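Side-chain contacts in endoglucanase A (Clostridium longisporum, PDB 6Q1I), which hydrolyses internal beta-1,4-glucosidic linkages in cellulose, lichenan and cereal beta-glucans, using the family 5 glycoside hydrolase domain held in this chain: residues Tyr260-Glu265 with Ala297-Tyr302; Asn291-Arg296 with Ser343-Ala348; Ala306-Gly311 with Arg351-Val356. All coordinates share one frame; numbering follows the deposited sequence.

All three contacts lie on one side of the (beta/alpha)8 barrel and share helix 293-309. Following the chain, contact 1 joins helix 256-275 to the early part of helix 293-309, closing a loop that contains strand 280-285 with the position of the presumed nucleophile, altered to Gln284 here. Contact 2 starts within that loop and ends beyond it, at the beginning of helix 343-356, so contacts 1 and 2 cross. Contact 3 opens after contact 1 has closed and crosses contact 2, joining the later parts of helices 293-309 and 343-356. Helix 293-309 is thus held by its neighbour on each flank, and the loops of contacts 2 and 3 both contain strand 314-318.

Contact 1: Tyr260-Glu265 with Ala297-Tyr302; sequences YSLDVE and AELAEY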
loop_
_atom_site.group_PDB
_atom_site.type_symbol
_atom_site.label_atom_id
_atom_site.label_comp_id
_atom_site.label_asym_id
_atom_site.label_seq_id
_atom_site.Cartn_x
_atom_site.Cartn_y
_atom_site.Cartn_z
ATOM N N TYR A 260 24.532 -3.232 3.357
ATOM C CA TYR A 260 24.817 -3.567 1.967
ATOM C C TYR A 260 23.655 -4.320 1.336
ATOM O O TYR A 260 23.254 -4.032 0.203
ATOM C CB TYR A 260 26.090 -4.410 1.897
ATOM C CG TYR A 260 26.388 -4.929 0.510
ATOM C CD1 TYR A 260 27.015 -4.128 -0.426
ATOM C CD2 TYR A 260 26.034 -6.222 0.136
ATOM C CE1 TYR A 260 27.287 -4.601 -1.698
ATOM C CE2 TYR A 260 26.305 -6.701 -1.132
ATOM C CZ TYR A 260 26.935 -5.884 -2.040
ATOM O OH TYR A 260 27.210 -6.345 -3.308
ATOM N N SER A 261 23.108 -5.293 2.058
ATOM C CA SER A 261 22.012 -6.090 1.526
ATOM C C SER A 261 20.813 -5.216 1.198
ATOM O O SER A 261 20.175 -5.389 0.149
ATOM C CB SER A 261 21.622 -7.169 2.534
ATOM O OG SER A 261 22.685 -8.072 2.730
ATOM N N LEU A 262 20.481 -4.278 2.087
ATOM C CA LEU A 262 19.342 -3.412 1.815
ATOM C C LEU A 262 19.631 -2.489 0.640
ATOM O O LEU A 262 18.756 -2.250 -0.200
ATOM C CB LEU A 262 18.948 -2.641 3.074
ATOM C CG LEU A 262 17.673 -1.801 2.996
ATOM C CD1 LEU A 262 16.471 -2.628 2.572
ATOM C CD2 LEU A 262 17.408 -1.137 4.334
ATOM N N ASP A 263 20.856 -1.970 0.555
ATOM C CA ASP A 263 21.220 -1.109 -0.566
ATOM C C ASP A 263 21.068 -1.839 -1.900
ATOM O O ASP A 263 20.534 -1.283 -2.864
ATOM C CB ASP A 263 22.655 -0.595 -0.402
ATOM C CG ASP A 263 22.787 0.460 0.685
ATOM O OD1 ASP A 263 21.791 1.138 1.009
ATOM O OD2 ASP A 263 23.908 0.627 1.201
ATOM N N VAL A 264 21.548 -3.087 -1.980
ATOM C CA VAL A 264 21.440 -3.841 -3.232
ATOM C C VAL A 264 19.979 -4.104 -3.579
ATOM O O VAL A 264 19.579 -4.040 -4.749
ATOM C CB VAL A 264 22.268 -5.138 -3.140
ATOM C CG1 VAL A 264 21.957 -6.064 -4.305
ATOM C CG2 VAL A 264 23.758 -4.800 -3.105
ATOM N N GLU A 265 19.164 -4.414 -2.572
ATOM C CA GLU A 265 17.738 -4.638 -2.805
ATOM C C GLU A 265 17.069 -3.379 -3.356
ATOM O O GLU A 265 16.331 -3.434 -4.352
ATOM C CB GLU A 265 17.087 -5.086 -1.495
ATOM C CG GLU A 265 15.581 -5.258 -1.571
ATOM C CD GLU A 265 14.964 -5.712 -0.255
ATOM O OE1 GLU A 265 15.715 -6.103 0.666
ATOM O OE2 GLU A 265 13.724 -5.646 -0.132
ATOM N N ALA A 297 14.693 1.024 15.098
ATOM C CA ALA A 297 14.922 2.423 14.755
ATOM C C ALA A 297 16.103 2.577 13.802
ATOM O O ALA A 297 16.056 3.406 12.890
ATOM C CB ALA A 297 15.143 3.248 16.022
ATOM N N GLU A 298 17.184 1.820 14.021
ATOM C CA GLU A 298 18.308 1.856 13.089
ATOM C C GLU A 298 17.859 1.472 11.685
ATOM O O GLU A 298 18.199 2.142 10.707
ATOM C CB GLU A 298 19.420 0.922 13.567
ATOM C CG GLU A 298 20.259 1.474 14.703
ATOM C CD GLU A 298 21.565 0.726 14.877
ATOM O OE1 GLU A 298 21.943 0.441 16.031
ATOM O OE2 GLU A 298 22.217 0.422 13.856
ATOM N N LEU A 299 17.098 0.385 11.570
ATOM C CA LEU A 299 16.603 -0.037 10.265
ATOM C C LEU A 299 15.695 1.021 9.653
ATOM O O LEU A 299 15.829 1.352 8.473
ATOM C CB LEU A 299 15.864 -1.368 10.399
ATOM C CG LEU A 299 15.112 -1.832 9.153
ATOM C CD1 LEU A 299 16.061 -2.035 7.976
ATOM C CD2 LEU A 299 14.352 -3.115 9.436
ATOM N N ALA A 300 14.778 1.577 10.450
ATOM C CA ALA A 300 13.849 2.581 9.939
ATOM C C ALA A 300 14.593 3.761 9.325
ATOM O O ALA A 300 14.267 4.205 8.218
ATOM C CB ALA A 300 12.931 3.057 11.068
ATOM N N GLU A 301 15.590 4.295 10.031
ATOM C CA GLU A 301 16.303 5.451 9.502
ATOM C C GLU A 301 17.077 5.081 8.246
ATOM O O GLU A 301 17.038 5.802 7.243
ATOM C CB GLU A 301 17.265 6.050 10.530
ATOM C CG GLU A 301 17.959 7.282 9.943
ATOM C CD GLU A 301 19.006 7.908 10.833
ATOM O OE1 GLU A 301 19.154 7.485 11.995
ATOM O OE2 GLU A 301 19.679 8.844 10.355
ATOM N N TYR A 302 17.794 3.960 8.283
ATOM C CA TYR A 302 18.622 3.599 7.141
ATOM C C TYR A 302 17.758 3.324 5.920
ATOM O O TYR A 302 18.077 3.761 4.808
ATOM C CB TYR A 302 19.483 2.381 7.466
ATOM C CG TYR A 302 20.567 2.190 6.436
ATOM C CD1 TYR A 302 21.811 2.786 6.605
ATOM C CD2 TYR A 302 20.343 1.465 5.272
ATOM C CE1 TYR A 302 22.796 2.647 5.666
ATOM C CE2 TYR A 302 21.338 1.318 4.325
ATOM C CZ TYR A 302 22.556 1.921 4.532
ATOM O OH TYR A 302 23.569 1.802 3.613
#
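Tyr302 supplies the polar link between the helices by donating its phenolic hydrogen to Asp263, with OH 2.7 Å from OD2. The acceptor lies in the plane of the ring, and the hydroxyl meets it on the syn side of the carboxylate, 22° out of that group's plane. OD1 of Asp263 sits 3.4 Å from CE2 of Tyr302, so the carboxylate lies along the ring's edge and hydroxyl rather than over a face. That same OD1 has a long, weak ion pair with Arg310, which may slightly favour the charged form of Asp263.

The apolar part centres on one methyl group. Leu262 holds CG anti to its backbone N (chi1 -173°), which sends the branch toward the other helix; its CD2 lies 4.0 Å from CD1 of Leu299 and also 4.0 Å from CD2 of Tyr302. The two leucine side chains cross at about a right angle; the methyl meets the tyrosine near its ring plane. Leucine suits this buried position, while tyrosine has the length to span helices whose local axes approach only to 11.9 Å.

Their N-to-C directions differ by 34°. Such roughly parallel packing belongs to consecutive outer helices of a (beta/alpha)8 barrel, here the main helices after strands 229-234 and 280-285.

Contact 2: Asn291-Arg296 with Ser343-Ala348; sequences NNTSSR and SDIKDA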
loop_
_atom_site.group_PDB
_atom_site.type_symbol
_atom_site.label_atom_id
_atom_site.label_comp_id
_atom_site.label_asym_id
_atom_site.label_seq_id
_atom_site.Cartn_x
_atom_site.Cartn_y
_atom_site.Cartn_z
ATOM N N ASN A 291 10.648 -6.465 21.038
ATOM C CA ASN A 291 11.300 -5.849 22.195
ATOM C C ASN A 291 12.715 -5.412 21.823
ATOM O O ASN A 291 13.679 -5.603 22.576
ATOM C CB ASN A 291 11.283 -6.775 23.417
ATOM C CG ASN A 291 11.450 -6.021 24.724
ATOM O OD1 ASN A 291 11.134 -4.837 24.812
ATOM N ND2 ASN A 291 11.945 -6.704 25.746
ATOM N N ASN A 292 12.828 -4.809 20.639
ATOM C CA ASN A 292 14.107 -4.535 19.996
ATOM C C ASN A 292 14.083 -3.168 19.322
ATOM O O ASN A 292 14.506 -3.003 18.178
ATOM C CB ASN A 292 14.446 -5.621 18.976
ATOM C CG ASN A 292 13.395 -5.759 17.882
ATOM O OD1 ASN A 292 12.219 -5.449 18.075
ATOM N ND2 ASN A 292 13.821 -6.263 16.733
ATOM N N THR A 293 13.619 -2.162 20.061
ATOM C CA THR A 293 13.375 -0.844 19.488
ATOM C C THR A 293 14.638 -0.216 18.907
ATOM O O THR A 293 14.572 0.473 17.882
ATOM C CB THR A 293 12.741 0.056 20.555
ATOM O OG1 THR A 293 11.520 -0.544 21.008
ATOM C CG2 THR A 293 12.441 1.448 20.002
ATOM N N SER A 294 15.795 -0.414 19.545
ATOM C CA SER A 294 17.026 0.193 19.039
ATOM C C SER A 294 17.325 -0.275 17.619
ATOM O O SER A 294 17.656 0.531 16.736
ATOM C CB SER A 294 18.211 -0.141 19.953
ATOM O OG SER A 294 18.029 0.352 21.264
ATOM N N SER A 295 17.221 -1.585 17.382
ATOM C CA SER A 295 17.478 -2.124 16.050
ATOM C C SER A 295 16.394 -1.710 15.066
ATOM O O SER A 295 16.688 -1.405 13.903
ATOM C CB SER A 295 17.567 -3.648 16.098
ATOM O OG SER A 295 18.801 -4.069 16.643
ATOM N N ARG A 296 15.131 -1.706 15.504
ATOM C CA ARG A 296 14.053 -1.279 14.616
ATOM C C ARG A 296 14.242 0.168 14.183
ATOM O O ARG A 296 13.987 0.518 13.026
ATOM C CB ARG A 296 12.701 -1.452 15.307
ATOM C CG ARG A 296 12.323 -2.888 15.604
ATOM C CD ARG A 296 11.035 -2.949 16.390
ATOM N NE ARG A 296 9.884 -2.538 15.593
ATOM C CZ ARG A 296 8.729 -2.129 16.104
ATOM N NH1 ARG A 296 8.567 -2.065 17.420
ATOM N NH2 ARG A 296 7.728 -1.794 15.302
ATOM N N SER A 343 8.084 6.180 19.966
ATOM C CA SER A 343 8.500 7.476 19.444
ATOM C C SER A 343 9.875 7.400 18.791
ATOM O O SER A 343 10.139 8.141 17.842
ATOM C CB SER A 343 8.470 8.537 20.547
ATOM O OG SER A 343 9.365 8.210 21.587
ATOM N N ASP A 344 10.760 6.513 19.277
ATOM C CA ASP A 344 12.096 6.425 18.690
ATOM C C ASP A 344 12.043 5.935 17.246
ATOM O O ASP A 344 12.884 6.326 16.425
ATOM C CB ASP A 344 13.002 5.490 19.506
ATOM C CG ASP A 344 13.426 6.071 20.854
ATOM O OD1 ASP A 344 13.332 7.296 21.066
ATOM O OD2 ASP A 344 13.880 5.272 21.698
ATOM N N ILE A 345 11.092 5.061 16.921
ATOM C CA ILE A 345 10.975 4.573 15.547
ATOM C C ILE A 345 10.379 5.652 14.649
ATOM O O ILE A 345 10.872 5.903 13.544
ATOM C CB ILE A 345 10.186 3.252 15.479
ATOM C CG1 ILE A 345 10.886 2.171 16.305
ATOM C CG2 ILE A 345 10.014 2.804 14.017
ATOM C CD1 ILE A 345 10.080 0.890 16.462
ATOM N N LYS A 346 9.317 6.315 15.113
ATOM C CA LYS A 346 8.784 7.461 14.380
ATOM C C LYS A 346 9.875 8.497 14.124
ATOM O O LYS A 346 10.024 9.000 13.007
ATOM C CB LYS A 346 7.604 8.061 15.149
ATOM C CG LYS A 346 7.024 9.337 14.562
ATOM C CD LYS A 346 7.687 10.617 15.097
ATOM C CE LYS A 346 7.419 10.819 16.582
ATOM N NZ LYS A 346 7.955 12.114 17.082
ATOM N N ASP A 347 10.652 8.826 15.158
ATOM C CA ASP A 347 11.705 9.823 15.004
ATOM C C ASP A 347 12.728 9.380 13.967
ATOM O O ASP A 347 13.221 10.199 13.189
ATOM C CB ASP A 347 12.401 10.085 16.343
ATOM C CG ASP A 347 11.569 10.927 17.290
ATOM O OD1 ASP A 347 10.574 11.551 16.848
ATOM O OD2 ASP A 347 11.923 10.955 18.490
ATOM N N ALA A 348 13.053 8.082 13.944
ATOM C CA ALA A 348 14.025 7.562 12.986
ATOM C C ALA A 348 13.512 7.647 11.550
ATOM O O ALA A 348 14.278 7.955 10.627
ATOM C CB ALA A 348 14.378 6.120 13.346
HETATM O O HOH W 1 15.711 2.895 20.923
#
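Asp344, which packs against Thr293, has its carboxylate OD2 gripped by a water that donates to it over 3.1 Å. The link from this water on to OG of Ser294 is weak, and doubtful as well because the serine is modelled in two positions. At this outer margin an exposed aspartate and serine are at home among solvent.

Further in, the contact becomes apolar. The methyl CG2 of Thr293 lies 4.1 Å from CB of Asp344 and equally far from CG1 of Ile345. Threonine serves well in the first turn of helix 293-309, because its methyl packs against the neighbouring helix while its hydroxyl projects from the other branch.

Ile345 covers the arginine. With CG1 anti to its carbonyl carbon (chi1 -60°) and CD1 extended beyond it, the chain ends in a methyl directly over the centre of the Arg296 guanidinium, 3.3 Å from CZ. That is tight, and CD1 is also 3.7 Å from CB of Arg296. The arginine chain bends at chi3 (69°), turning the broad face of its planar group to the methyl.

NH2 of Arg296 donates to the carbonyl oxygen of Ser287. Phe342 adds a cation-pi contact, and Trp316 of strand 314-318 touches both Arg296 and Ile345.

A buried arginine thus meets two kinds of neighbour: its poorly solvated face accepts a methyl group, while NH2 is bonded to the Ser287 oxygen and NE also has a polar partner. The charge is probably stabilised by the Ser287 carbonyl and the Phe342 ring; Ile345 contributes only apolar contact.

Contact 3: Ala306-Gly311 with Arg351-Val356; sequences AAQKRG and RGYKNV
Val356 lays its two methyls over Gln308 and Lys309, in the last turn of helix 293-309. CG2 rests 3.8 Å from CG of Lys309 and 3.9 Å from CB of Gln308, while CG1 stands 3.8 Å from the backbone oxygen of Gln308. A branched, compact valine can touch both residues at once, and Lys309 offers the aliphatic root of its chain.

Gln308 also meets Tyr353. A bend at chi2 (-71°) brings OE1 to the ring's edge, 3.6 Å from CD1 and from CE1 alike, with amide and ring planes 30° apart; the weakly polarised C-H edge suits an oxygen neighbour. The amide nitrogen makes a weak bond to the carbonyl oxygen of Ile312, and His357 touches both Gln308 and Tyr353.

Behind this surface the helix ends in a Schellman motif at Gly311, whose positive phi suits a residue without a side chain. Arg310 folds back there: NH1 donates to the backbone O of Ala306 at 2.9 Å, and NE pairs with Asp267. The Val356 and Tyr353 contacts join the last two outer helices of the (beta/alpha)8 barrel, while Arg310 reaches helix 256-275 before them.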
loop_
_atom_site.group_PDB
_atom_site.type_symbol
_atom_site.label_atom_id
_atom_site.label_comp_id
_atom_site.label_asym_id
_atom_site.label_seq_id
_atom_site.Cartn_x
_atom_site.Cartn_y
_atom_site.Cartn_z
ATOM N N ALA A 306 18.036 5.433 2.500
ATOM C CA ALA A 306 18.476 4.739 1.296
ATOM C C ALA A 306 17.420 4.807 0.202
ATOM O O ALA A 306 17.737 4.999 -0.978
ATOM C CB ALA A 306 18.793 3.283 1.633
ATOM N N ALA A 307 16.153 4.660 0.571
ATOM C CA ALA A 307 15.096 4.738 -0.424
ATOM C C ALA A 307 14.967 6.151 -0.972
ATOM O O ALA A 307 14.863 6.350 -2.188
ATOM C CB ALA A 307 13.787 4.287 0.200
ATOM N N GLN A 308 14.972 7.151 -0.090
ATOM C CA GLN A 308 14.803 8.528 -0.543
ATOM C C GLN A 308 15.990 9.013 -1.371
ATOM O O GLN A 308 15.799 9.787 -2.318
ATOM C CB GLN A 308 14.506 9.421 0.658
ATOM C CG GLN A 308 13.075 9.258 1.157
ATOM C CD GLN A 308 12.098 9.858 0.179
ATOM O OE1 GLN A 308 11.923 11.073 0.142
ATOM N NE2 GLN A 308 11.499 9.018 -0.660
ATOM N N LYS A 309 17.215 8.578 -1.056
ATOM C CA LYS A 309 18.370 8.899 -1.895
ATOM C C LYS A 309 18.184 8.396 -3.317
ATOM O O LYS A 309 18.767 8.947 -4.256
ATOM C CB LYS A 309 19.637 8.264 -1.315
ATOM C CG LYS A 309 20.254 9.021 -0.152
ATOM C CD LYS A 309 21.528 8.340 0.353
ATOM C CE LYS A 309 22.221 9.159 1.435
ATOM N NZ LYS A 309 23.328 8.409 2.094
ATOM N N ARG A 310 17.401 7.335 -3.484
ATOM C CA ARG A 310 17.110 6.732 -4.774
ATOM C C ARG A 310 15.807 7.234 -5.383
ATOM O O ARG A 310 15.418 6.759 -6.456
ATOM C CB ARG A 310 17.064 5.206 -4.619
ATOM C CG ARG A 310 18.428 4.595 -4.323
ATOM C CD ARG A 310 18.323 3.188 -3.740
ATOM N NE ARG A 310 19.631 2.561 -3.622
ATOM C CZ ARG A 310 20.501 2.792 -2.642
ATOM N NH1 ARG A 310 20.214 3.637 -1.657
ATOM N NH2 ARG A 310 21.675 2.176 -2.652
ATOM N N GLY A 311 15.120 8.170 -4.725
ATOM C CA GLY A 311 13.853 8.672 -5.227
ATOM C C GLY A 311 12.691 7.721 -5.053
ATOM O O GLY A 311 11.725 7.800 -5.822
ATOM N N ARG A 351 13.718 11.315 10.586
ATOM C CA ARG A 351 15.131 11.656 10.451
ATOM C C ARG A 351 15.699 11.120 9.138
ATOM O O ARG A 351 16.472 11.811 8.463
ATOM C CB ARG A 351 15.906 11.111 11.654
ATOM C CG ARG A 351 17.385 11.405 11.635
ATOM C CD ARG A 351 18.031 11.093 12.976
ATOM N NE ARG A 351 17.921 9.692 13.384
ATOM C CZ ARG A 351 17.201 9.244 14.413
ATOM N NH1 ARG A 351 16.496 10.062 15.183
ATOM N NH2 ARG A 351 17.208 7.955 14.686
ATOM N N GLY A 352 15.311 9.903 8.745
ATOM C CA GLY A 352 15.793 9.363 7.483
ATOM C C GLY A 352 15.327 10.181 6.292
ATOM O O GLY A 352 16.081 10.395 5.340
ATOM N N TYR A 353 14.083 10.665 6.341
ATOM C CA TYR A 353 13.587 11.558 5.300
ATOM C C TYR A 353 14.377 12.865 5.277
ATOM O O TYR A 353 14.827 13.319 4.217
ATOM C CB TYR A 353 12.087 11.819 5.510
ATOM C CG TYR A 353 11.576 12.917 4.616
ATOM C CD1 TYR A 353 11.350 12.691 3.265
ATOM C CD2 TYR A 353 11.381 14.194 5.103
ATOM C CE1 TYR A 353 10.926 13.703 2.428
ATOM C CE2 TYR A 353 10.954 15.217 4.279
ATOM C CZ TYR A 353 10.735 14.966 2.938
ATOM O OH TYR A 353 10.326 15.980 2.103
ATOM N N LYS A 354 14.580 13.472 6.448
ATOM C CA LYS A 354 15.291 14.744 6.532
ATOM C C LYS A 354 16.775 14.618 6.209
ATOM O O LYS A 354 17.415 15.621 5.877
ATOM C CB LYS A 354 15.095 15.338 7.926
ATOM C CG LYS A 354 13.678 15.830 8.190
ATOM C CD LYS A 354 13.227 16.900 7.201
ATOM C CE LYS A 354 14.148 18.115 7.177
ATOM N NZ LYS A 354 13.743 19.070 6.110
ATOM N N ASN A 355 17.344 13.418 6.308
ATOM C CA ASN A 355 18.720 13.225 5.870
ATOM C C ASN A 355 18.872 13.568 4.398
ATOM O O ASN A 355 19.947 13.993 3.962
ATOM C CB ASN A 355 19.141 11.765 6.061
ATOM C CG ASN A 355 19.414 11.403 7.507
ATOM O OD1 ASN A 355 19.679 12.266 8.344
ATOM N ND2 ASN A 355 19.385 10.105 7.798
ATOM N N VAL A 356 17.812 13.374 3.620
ATOM C CA VAL A 356 17.844 13.567 2.178
ATOM C C VAL A 356 17.197 14.882 1.774
ATOM O O VAL A 356 17.671 15.555 0.857
ATOM C CB VAL A 356 17.144 12.370 1.494
ATOM C CG1 VAL A 356 17.139 12.553 -0.012
ATOM C CG2 VAL A 356 17.835 11.057 1.889
#